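PDB 5LXZ: secreted protein from Streptomyces lividans TK24, which is probably a mononuclear copper-radical oxidase of the galactose oxidase-like AA5 family, built on a Kelch beta-propeller and here in its copper-bound form. Local coordinates for residues R25-H30 / G490-R495; T405-A410 / D426-G431; N459-S464 / G476-Y481. The protein carries 1 engineered substitution. All coordinates share one frame; numbering follows the deposited sequence.

In the fold
All three contacts lie in the Kelch propeller. Contact 1 joins two loops 460 residues apart in the chain: they follow strand 14-18 and precede strand 496-500, neighbours in a four-stranded blade whose other strands, 472-476 and 462-466, carry contact 3. The N-terminal strand 14-18 thus completes a blade of three late strands, which closes the ring. Within the loop closed by contact 1, contact 2, in the preceding blade (409-412 to 447-450), comes before contact 3. Contact 3 is central, its centre about 8 Å from each of the other two, whose centres are about 16 Å apart. D478 meets F492 on one side and forms a salt bridge with R428 on the other, beside the copper ligand H461.

Contact 1: R25-H30 / G490-R495; sequences RQNTIH and GKFEQR. With EDO (1,2-ethanediol), chain L.
The F492 ring and the N27 side-chain amide stack with planes only 9° apart, and N27 CB sits over the centre of one ring face in a CH-pi contact, 3.4 Å from the F492 centroid. At the ring edge T28 O lies 3.4 Å from F492 CZ, a buried carbonyl with no polar partner in the model. I29 CG1 comes in obliquely, 3.7 Å from the same F492 CZ. F492 CG is anti to its backbone N (chi1 -161°), which turns the ring toward the 25-30 loop. This loop enters strand 30-33 through a classic beta bulge, I29 and H30 both facing V42, and the I29 side chain lies about 5 Å from a copper ion. An alanine in place of F492 would remove the ring under N27 and beside I29, and would probably loosen the loop's packing near the copper. Q494 NE2 donates to N27 OD1 (2.9 Å, 151° at the hydrogen) from above the carbonyl plane, while N27 ND2 bonds G46 O, so both ends of the N27 amide are held. Beyond it, a water donates to Q494 OE1 at 2.6 Å and accepts from R25 NH1; R25 NE bonds F20 O.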
loop_
_atom_site.group_PDB
_atom_site.type_symbol
_atom_site.label_atom_id
_atom_site.label_comp_id
_atom_site.label_asym_id
_atom_site.label_seq_id
_atom_site.Cartn_x
_atom_site.Cartn_y
_atom_site.Cartn_z
ATOM N N ARG A 25 -5.096 22.605 -0.740
ATOM C CA ARG A 25 -5.754 21.318 -1.017
ATOM C C ARG A 25 -5.008 20.547 -2.105
ATOM O O ARG A 25 -4.350 21.112 -2.966
ATOM C CB ARG A 25 -7.199 21.501 -1.394
ATOM C CG ARG A 25 -7.989 22.012 -0.225
ATOM C CD ARG A 25 -9.445 22.207 -0.576
ATOM N NE ARG A 25 -10.058 23.054 0.447
ATOM C CZ ARG A 25 -11.308 23.519 0.418
ATOM N NH1 ARG A 25 -12.125 23.202 -0.579
ATOM N NH2 ARG A 25 -11.741 24.283 1.417
ATOM N N GLN A 26 -5.100 19.223 -2.036
ATOM C CA GLN A 26 -4.552 18.352 -3.049
ATOM C C GLN A 26 -5.233 17.024 -2.905
ATOM O O GLN A 26 -6.009 16.812 -1.968
ATOM C CB GLN A 26 -3.028 18.193 -2.872
ATOM C CG GLN A 26 -2.709 17.545 -1.555
ATOM C CD GLN A 26 -1.229 17.252 -1.352
ATOM O OE1 GLN A 26 -0.348 17.917 -1.928
ATOM N NE2 GLN A 26 -0.946 16.266 -0.517
ATOM N N ASN A 27 -4.912 16.126 -3.814
ATOM C CA ASN A 27 -5.424 14.759 -3.766
ATOM C C ASN A 27 -4.391 13.862 -3.077
ATOM O O ASN A 27 -3.607 13.215 -3.752
ATOM C CB ASN A 27 -5.718 14.228 -5.152
ATOM C CG ASN A 27 -6.783 15.030 -5.894
ATOM O OD1 ASN A 27 -7.442 15.903 -5.327
ATOM N ND2 ASN A 27 -6.966 14.694 -7.149
ATOM N N THR A 28 -4.399 13.858 -1.754
ATOM C CA THR A 28 -3.415 13.063 -1.025
ATOM C C THR A 28 -3.669 11.575 -1.234
ATOM O O THR A 28 -4.731 11.052 -0.897
ATOM C CB THR A 28 -3.452 13.366 0.491
ATOM O OG1 THR A 28 -3.258 14.768 0.681
ATOM C CG2 THR A 28 -2.365 12.583 1.224
ATOM N N ILE A 29 -2.658 10.886 -1.719
ATOM C CA ILE A 29 -2.724 9.443 -1.997
ATOM C C ILE A 29 -1.726 8.647 -1.128
ATOM O O ILE A 29 -1.929 7.456 -0.906
ATOM C CB ILE A 29 -2.525 9.160 -3.494
ATOM C CG1 ILE A 29 -3.707 9.803 -4.256
ATOM C CG2 ILE A 29 -2.431 7.685 -3.814
ATOM C CD1 ILE A 29 -3.489 9.867 -5.739
ATOM N N HIS A 30 -0.705 9.293 -0.577
ATOM C CA HIS A 30 0.245 8.680 0.321
ATOM C C HIS A 30 0.394 9.602 1.491
ATOM O O HIS A 30 0.455 10.834 1.310
ATOM C CB HIS A 30 1.625 8.618 -0.350
ATOM C CG HIS A 30 1.651 7.964 -1.686
ATOM N ND1 HIS A 30 2.196 6.714 -1.903
ATOM C CD2 HIS A 30 1.190 8.371 -2.886
ATOM C CE1 HIS A 30 2.077 6.390 -3.180
ATOM N NE2 HIS A 30 1.438 7.361 -3.788
ATOM N N GLY A 490 -16.415 10.676 -10.670
ATOM C CA GLY A 490 -16.140 10.998 -9.310
ATOM C C GLY A 490 -15.130 12.118 -9.206
ATOM O O GLY A 490 -14.370 12.405 -10.149
ATOM N N LYS A 491 -15.118 12.752 -8.039
ATOM C CA LYS A 491 -14.185 13.812 -7.702
ATOM C C LYS A 491 -13.404 13.368 -6.473
ATOM O O LYS A 491 -13.994 12.914 -5.507
ATOM C CB LYS A 491 -14.927 15.118 -7.397
ATOM C CG LYS A 491 -15.724 15.629 -8.595
ATOM C CD LYS A 491 -16.283 17.023 -8.336
ATOM C CE LYS A 491 -17.017 17.570 -9.549
ATOM N NZ LYS A 491 -18.133 16.673 -9.952
ATOM N N PHE A 492 -12.087 13.515 -6.539
ATOM C CA PHE A 492 -11.229 13.099 -5.442
ATOM C C PHE A 492 -11.613 13.817 -4.143
ATOM O O PHE A 492 -11.861 15.011 -4.135
ATOM C CB PHE A 492 -9.768 13.368 -5.822
ATOM C CG PHE A 492 -8.792 12.598 -4.998
ATOM C CD1 PHE A 492 -8.488 12.990 -3.681
ATOM C CD2 PHE A 492 -8.190 11.466 -5.517
ATOM C CE1 PHE A 492 -7.632 12.246 -2.902
ATOM C CE2 PHE A 492 -7.299 10.737 -4.733
ATOM C CZ PHE A 492 -7.037 11.123 -3.430
ATOM N N GLU A 493 -11.593 13.070 -3.038
ATOM C CA GLU A 493 -11.931 13.549 -1.728
ATOM C C GLU A 493 -10.730 14.271 -1.147
ATOM O O GLU A 493 -9.713 13.663 -0.842
ATOM C CB GLU A 493 -12.363 12.378 -0.850
ATOM C CG GLU A 493 -12.643 12.772 0.581
ATOM C CD GLU A 493 -13.808 13.749 0.624
ATOM O OE1 GLU A 493 -14.979 13.307 0.433
ATOM O OE2 GLU A 493 -13.512 14.943 0.811
ATOM N N GLN A 494 -10.854 15.583 -0.961
ATOM C CA GLN A 494 -9.774 16.411 -0.445
ATOM C C GLN A 494 -9.901 16.718 1.026
ATOM O O GLN A 494 -9.000 17.286 1.623
ATOM C CB GLN A 494 -9.638 17.708 -1.288
ATOM C CG GLN A 494 -9.348 17.432 -2.752
ATOM C CD GLN A 494 -8.948 18.677 -3.505
ATOM O OE1 GLN A 494 -9.550 19.745 -3.284
ATOM N NE2 GLN A 494 -7.965 18.567 -4.411
ATOM N N ARG A 495 -10.981 16.270 1.652
ATOM C CA ARG A 495 -11.114 16.488 3.068
ATOM C C ARG A 495 -10.248 15.485 3.848
ATOM O O ARG A 495 -10.016 14.351 3.397
ATOM C CB ARG A 495 -12.558 16.367 3.493
ATOM C CG ARG A 495 -13.431 17.483 2.942
ATOM C CD ARG A 495 -14.885 17.265 3.290
ATOM N NE ARG A 495 -15.408 16.113 2.599
ATOM C CZ ARG A 495 -16.605 15.593 2.800
ATOM N NH1 ARG A 495 -17.407 16.115 3.729
ATOM N NH2 ARG A 495 -16.980 14.520 2.125
HETATM C C1 EDO L . -10.892 8.487 -12.320
HETATM O O1 EDO L . -9.690 7.745 -12.501
HETATM C C2 EDO L . -10.857 9.538 -11.228
HETATM O O2 EDO L . -12.226 9.918 -10.903
HETATM O O HOH W 1 -11.821 20.437 -2.211
#

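Contact 2: T405-A410 / D426-G431; sequences TRYPQA and DYRGRG. With EDO (1,2-ethanediol), chain L; EDO (1,2-ethanediol), chain J.
R406 and Y407 both carry CG beside the backbone N, anti to the carbonyl carbon, and with Y407 at positive phi (65°) the two side chains run out together to the 426-431 turn. The R406 chain is extended to NE and passes the D426-Y427 peptide, NE 3.6 Å from Y427 N, with Y427 CD1 over one face of the guanidinium. R406 CB rests near the rim of one face of the Y407 ring. At the far edge of that ring, close to its plane, R428 N donates to Y407 OH (2.9 Å, 157°), the one hydrogen bond between the segments. The turn itself is tight: R430 N reaches Y427 O at 2.9 Å across R428 and G429, both at positive phi, as in a type I' turn. D426 grips its start and end, OD1 accepting from Y427 N at 2.8 Å and OD2 from R430 NE at 2.7 Å in a salt bridge; K377 also pairs with OD2. The polar link across the contact is therefore one neutral phenol-to-peptide bond, with R406 adding packing, while D426 and R430 pair within the turn, R428 pairs with D216, which Y427 OH also meets, and R406 NH2 is held by the carbonyl oxygens of G372 and S376.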
loop_
_atom_site.group_PDB
_atom_site.type_symbol
_atom_site.label_atom_id
_atom_site.label_comp_id
_atom_site.label_asym_id
_atom_site.label_seq_id
_atom_site.Cartn_x
_atom_site.Cartn_y
_atom_site.Cartn_z
ATOM N N THR A 405 -15.867 -5.568 2.259
ATOM C CA THR A 405 -15.172 -4.272 2.355
ATOM C C THR A 405 -13.856 -4.280 1.602
ATOM O O THR A 405 -12.909 -4.918 2.098
ATOM C CB THR A 405 -14.882 -3.950 3.834
ATOM O OG1 THR A 405 -16.107 -4.001 4.600
ATOM C CG2 THR A 405 -14.307 -2.565 3.993
ATOM N N ARG A 406 -13.789 -3.585 0.463
ATOM C CA ARG A 406 -12.521 -3.213 -0.157
ATOM C C ARG A 406 -11.924 -2.001 0.552
ATOM O O ARG A 406 -12.637 -1.128 1.036
ATOM C CB ARG A 406 -12.703 -2.813 -1.616
ATOM C CG ARG A 406 -13.071 -3.907 -2.583
ATOM C CD ARG A 406 -13.242 -3.301 -3.927
ATOM N NE ARG A 406 -13.418 -4.271 -4.990
ATOM C CZ ARG A 406 -12.428 -4.880 -5.655
ATOM N NH1 ARG A 406 -11.144 -4.727 -5.294
ATOM N NH2 ARG A 406 -12.696 -5.667 -6.674
ATOM N N TYR A 407 -10.591 -1.889 0.525
ATOM C CA TYR A 407 -9.902 -0.677 0.959
ATOM C C TYR A 407 -10.030 -0.307 2.448
ATOM O O TYR A 407 -9.923 0.864 2.763
ATOM C CB TYR A 407 -10.269 0.574 0.139
ATOM C CG TYR A 407 -10.543 0.354 -1.313
ATOM C CD1 TYR A 407 -9.514 0.163 -2.243
ATOM C CD2 TYR A 407 -11.831 0.420 -1.782
ATOM C CE1 TYR A 407 -9.786 -0.019 -3.591
ATOM C CE2 TYR A 407 -12.080 0.227 -3.130
ATOM C CZ TYR A 407 -11.053 0.059 -4.029
ATOM O OH TYR A 407 -11.355 -0.108 -5.388
ATOM N N PRO A 408 -10.280 -1.247 3.365
ATOM C CA PRO A 408 -10.402 -0.776 4.755
ATOM C C PRO A 408 -9.110 -0.156 5.218
ATOM O O PRO A 408 -7.997 -0.663 4.902
ATOM C CB PRO A 408 -10.668 -2.063 5.551
ATOM C CG PRO A 408 -10.004 -3.117 4.716
ATOM C CD PRO A 408 -10.212 -2.707 3.277
ATOM N N GLN A 409 -9.237 0.970 5.927
ATOM C CA GLN A 409 -8.086 1.556 6.636
ATOM C C GLN A 409 -7.853 0.768 7.910
ATOM O O GLN A 409 -8.804 0.275 8.525
ATOM C CB GLN A 409 -8.344 3.016 6.951
ATOM C CG GLN A 409 -8.438 3.931 5.737
ATOM C CD GLN A 409 -9.858 4.148 5.215
ATOM O OE1 GLN A 409 -10.673 4.790 5.884
ATOM N NE2 GLN A 409 -10.167 3.630 4.042
ATOM N N ALA A 410 -6.595 0.610 8.337
ATOM C CA ALA A 410 -6.254 -0.154 9.504
ATOM C C ALA A 410 -5.014 0.373 10.154
ATOM O O ALA A 410 -3.948 0.380 9.521
ATOM C CB ALA A 410 -6.154 -1.628 9.212
ATOM N N ASP A 426 -17.920 -2.075 -2.955
ATOM C CA ASP A 426 -17.589 -2.374 -4.330
ATOM C C ASP A 426 -16.414 -1.556 -4.814
ATOM O O ASP A 426 -15.953 -0.614 -4.150
ATOM C CB ASP A 426 -18.855 -2.128 -5.176
ATOM C CG ASP A 426 -18.898 -2.934 -6.463
ATOM O OD1 ASP A 426 -17.926 -3.640 -6.872
ATOM O OD2 ASP A 426 -19.925 -2.763 -7.185
ATOM N N TYR A 427 -15.947 -1.906 -5.999
ATOM C CA TYR A 427 -14.812 -1.278 -6.675
ATOM C C TYR A 427 -14.917 0.226 -6.727
ATOM O O TYR A 427 -15.899 0.749 -7.214
ATOM C CB TYR A 427 -14.683 -1.879 -8.079
ATOM C CG TYR A 427 -13.578 -1.298 -8.902
ATOM C CD1 TYR A 427 -12.257 -1.737 -8.764
ATOM C CD2 TYR A 427 -13.844 -0.314 -9.849
ATOM C CE1 TYR A 427 -11.241 -1.216 -9.543
ATOM C CE2 TYR A 427 -12.847 0.240 -10.626
ATOM C CZ TYR A 427 -11.529 -0.186 -10.445
ATOM O OH TYR A 427 -10.548 0.335 -11.211
ATOM N N ARG A 428 -13.923 0.930 -6.189
ATOM C CA ARG A 428 -13.873 2.379 -6.221
ATOM C C ARG A 428 -15.164 3.047 -5.762
ATOM O O ARG A 428 -15.575 4.096 -6.310
ATOM C CB ARG A 428 -13.409 2.892 -7.566
ATOM C CG ARG A 428 -11.973 2.495 -7.891
ATOM C CD ARG A 428 -11.461 3.215 -9.099
ATOM N NE ARG A 428 -11.426 4.653 -8.893
ATOM C CZ ARG A 428 -10.992 5.519 -9.787
ATOM N NH1 ARG A 428 -10.583 5.133 -10.995
ATOM N NH2 ARG A 428 -10.995 6.797 -9.487
ATOM N N GLY A 429 -15.790 2.464 -4.749
ATOM C CA GLY A 429 -17.005 3.055 -4.212
ATOM C C GLY A 429 -18.199 3.069 -5.152
ATOM O O GLY A 429 -19.128 3.817 -4.884
ATOM N N ARG A 430 -18.174 2.307 -6.228
ATOM C CA ARG A 430 -19.264 2.454 -7.204
ATOM C C ARG A 430 -20.572 1.973 -6.553
ATOM O O ARG A 430 -20.599 1.142 -5.632
ATOM C CB ARG A 430 -18.957 1.718 -8.494
ATOM C CG ARG A 430 -19.073 0.222 -8.365
ATOM C CD ARG A 430 -18.648 -0.500 -9.627
ATOM N NE ARG A 430 -18.485 -1.906 -9.336
ATOM C CZ ARG A 430 -17.687 -2.742 -9.988
ATOM N NH1 ARG A 430 -16.993 -2.337 -11.015
ATOM N NH2 ARG A 430 -17.583 -3.987 -9.573
ATOM N N GLY A 431 -21.658 2.510 -7.093
ATOM C CA GLY A 431 -22.981 2.407 -6.483
ATOM C C GLY A 431 -23.071 3.099 -5.127
ATOM O O GLY A 431 -23.836 2.673 -4.257
HETATM C C1 EDO L . -10.892 8.487 -12.320
HETATM O O1 EDO L . -9.690 7.745 -12.501
HETATM C C2 EDO L . -10.857 9.538 -11.228
HETATM O O2 EDO L . -12.226 9.918 -10.903
HETATM C C1 EDO J . -15.650 -0.144 -13.726
HETATM O O1 EDO J . -15.713 -1.582 -13.643
HETATM C C2 EDO J . -17.067 0.297 -14.091
HETATM O O2 EDO J . -17.870 0.119 -12.958
#

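Contact 3: N459-S464 / G476-Y481; sequences NYHSGS and GSDSLY. With CU (copper (II) ion), chain B.
The segments meet antiparallel at the non-hydrogen-bonded pair S462-G476, where any side chain on G476 would run into H461 O, and the two chains then stay together through S477 N to H461 O (3.0 Å) and a weak bond from D478 N to Y460 O. H461 and D478 lie side by side, pointing the same way. The edge-on link is H461 ND1 to D478 OD2 (2.7 Å, 153°), using the carboxylate's anti lone pair, with the acceptor close to the imidazole plane. This leaves H461 NE2 to bind copper at 2.0 Å, beside a water at 2.2 Å and the outside ligands Y248 and H548. D478 is thus a second-shell residue that, with the copper bond, holds the ring's rotation and would tend to polarise it toward the metal; its OD2 also accepts from N47. Y460, its CG anti to the backbone N (chi1 -174°), takes H461 CD2 over the centre of one ring face. Its OH stands off at 2.8 Å from the copper, consistent with the weakly held axial tyrosine of galactose oxidase, and bonds Y248 OH. Behind the site S477 OG accepts from N459 N at 2.8 Å, and S462 OG reaches back to N459 O. Strand 462-466 is outermost in its blade, S462 and S464 touching Q409 of the adjacent blade's strand 409-412, while S477 pairs by backbone with E493 just ahead of strand 496-500.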
loop_
_atom_site.group_PDB
_atom_site.type_symbol
_atom_site.label_atom_id
_atom_site.label_comp_id
_atom_site.label_asym_id
_atom_site.label_seq_id
_atom_site.Cartn_x
_atom_site.Cartn_y
_atom_site.Cartn_z
ATOM N N ASN A 459 -12.550 5.088 0.021
ATOM C CA ASN A 459 -12.401 3.862 -0.764
ATOM C C ASN A 459 -10.990 3.835 -1.332
ATOM O O ASN A 459 -10.044 3.925 -0.539
ATOM C CB ASN A 459 -13.597 3.576 -1.717
ATOM C CG ASN A 459 -13.793 4.607 -2.827
ATOM O OD1 ASN A 459 -13.088 4.613 -3.844
ATOM N ND2 ASN A 459 -14.798 5.483 -2.653
ATOM N N TYR A 460 -10.844 3.688 -2.635
ATOM C CA TYR A 460 -9.536 3.708 -3.327
ATOM C C TYR A 460 -8.772 4.962 -3.015
ATOM O O TYR A 460 -9.352 6.032 -2.842
ATOM C CB TYR A 460 -9.859 3.661 -4.823
ATOM C CG TYR A 460 -8.742 3.534 -5.781
ATOM C CD1 TYR A 460 -7.820 2.530 -5.617
ATOM C CD2 TYR A 460 -8.678 4.355 -6.886
ATOM C CE1 TYR A 460 -6.818 2.355 -6.552
ATOM C CE2 TYR A 460 -7.651 4.191 -7.829
ATOM C CZ TYR A 460 -6.749 3.193 -7.619
ATOM O OH TYR A 460 -5.731 3.014 -8.542
ATOM N N HIS A 461 -7.442 4.844 -2.890
ATOM C CA HIS A 461 -6.581 6.007 -2.679
ATOM C C HIS A 461 -6.870 6.723 -1.376
ATOM O O HIS A 461 -6.892 7.962 -1.360
ATOM C CB HIS A 461 -6.657 6.972 -3.854
ATOM C CG HIS A 461 -5.976 6.484 -5.092
ATOM N ND1 HIS A 461 -6.200 7.041 -6.329
ATOM C CD2 HIS A 461 -5.029 5.530 -5.273
ATOM C CE1 HIS A 461 -5.450 6.440 -7.227
ATOM N NE2 HIS A 461 -4.724 5.531 -6.615
ATOM N N SER A 462 -7.014 5.951 -0.303
ATOM C CA SER A 462 -7.206 6.459 1.051
ATOM C C SER A 462 -6.122 5.950 1.957
ATOM O O SER A 462 -5.204 5.183 1.529
ATOM C CB SER A 462 -8.568 6.028 1.603
ATOM O OG SER A 462 -9.610 6.394 0.744
ATOM N N GLY A 463 -6.161 6.387 3.226
ATOM C CA GLY A 463 -5.277 5.805 4.200
ATOM C C GLY A 463 -5.473 6.414 5.560
ATOM O O GLY A 463 -6.342 7.271 5.726
ATOM N N SER A 464 -4.663 5.969 6.521
ATOM C CA SER A 464 -4.770 6.433 7.893
ATOM C C SER A 464 -3.421 6.398 8.561
ATOM O O SER A 464 -2.574 5.535 8.254
ATOM C CB SER A 464 -5.806 5.659 8.688
ATOM O OG SER A 464 -5.454 4.302 8.860
ATOM N N GLY A 476 -7.762 10.956 1.769
ATOM C CA GLY A 476 -7.975 10.397 0.471
ATOM C C GLY A 476 -9.385 9.999 0.164
ATOM O O GLY A 476 -10.308 10.398 0.879
ATOM N N SER A 477 -9.509 9.259 -0.940
ATOM C CA SER A 477 -10.677 8.550 -1.480
ATOM C C SER A 477 -11.007 9.009 -2.864
ATOM O O SER A 477 -11.311 10.194 -3.094
ATOM C CB SER A 477 -11.938 8.649 -0.630
ATOM O OG SER A 477 -12.812 7.630 -1.094
ATOM N N ASP A 478 -10.994 8.067 -3.792
ATOM C CA ASP A 478 -11.046 8.355 -5.207
ATOM C C ASP A 478 -12.117 7.543 -5.876
ATOM O O ASP A 478 -11.853 6.620 -6.643
ATOM C CB ASP A 478 -9.640 8.048 -5.756
ATOM C CG ASP A 478 -9.323 8.691 -7.083
ATOM O OD1 ASP A 478 -10.194 9.358 -7.709
ATOM O OD2 ASP A 478 -8.141 8.596 -7.499
ATOM N N SER A 479 -13.364 7.908 -5.606
ATOM C CA SER A 479 -14.481 7.214 -6.215
ATOM C C SER A 479 -14.489 7.343 -7.721
ATOM O O SER A 479 -14.158 8.417 -8.257
ATOM C CB SER A 479 -15.788 7.793 -5.718
ATOM O OG SER A 479 -15.990 7.607 -4.332
ATOM N N LEU A 480 -14.898 6.272 -8.385
ATOM C CA LEU A 480 -14.957 6.300 -9.856
ATOM C C LEU A 480 -16.098 7.174 -10.342
ATOM O O LEU A 480 -15.946 7.866 -11.340
ATOM C CB LEU A 480 -15.070 4.897 -10.427
ATOM C CG LEU A 480 -15.088 4.760 -11.961
ATOM C CD1 LEU A 480 -13.880 5.388 -12.595
ATOM C CD2 LEU A 480 -15.210 3.298 -12.277
ATOM N N TYR A 481 -17.187 7.148 -9.593
ATOM C CA TYR A 481 -18.379 7.896 -9.980
ATOM C C TYR A 481 -18.808 8.803 -8.838
ATOM O O TYR A 481 -18.547 8.533 -7.669
ATOM C CB TYR A 481 -19.488 6.938 -10.297
ATOM C CG TYR A 481 -19.171 5.938 -11.353
ATOM C CD1 TYR A 481 -19.089 6.315 -12.690
ATOM C CD2 TYR A 481 -18.913 4.613 -11.024
ATOM C CE1 TYR A 481 -18.797 5.392 -13.689
ATOM C CE2 TYR A 481 -18.610 3.671 -12.005
ATOM C CZ TYR A 481 -18.558 4.071 -13.338
ATOM O OH TYR A 481 -18.270 3.165 -14.336
HETATM CU CU CU B . -3.436 4.175 -7.394
HETATM O O HOH W 2 -3.763 4.688 -9.492
#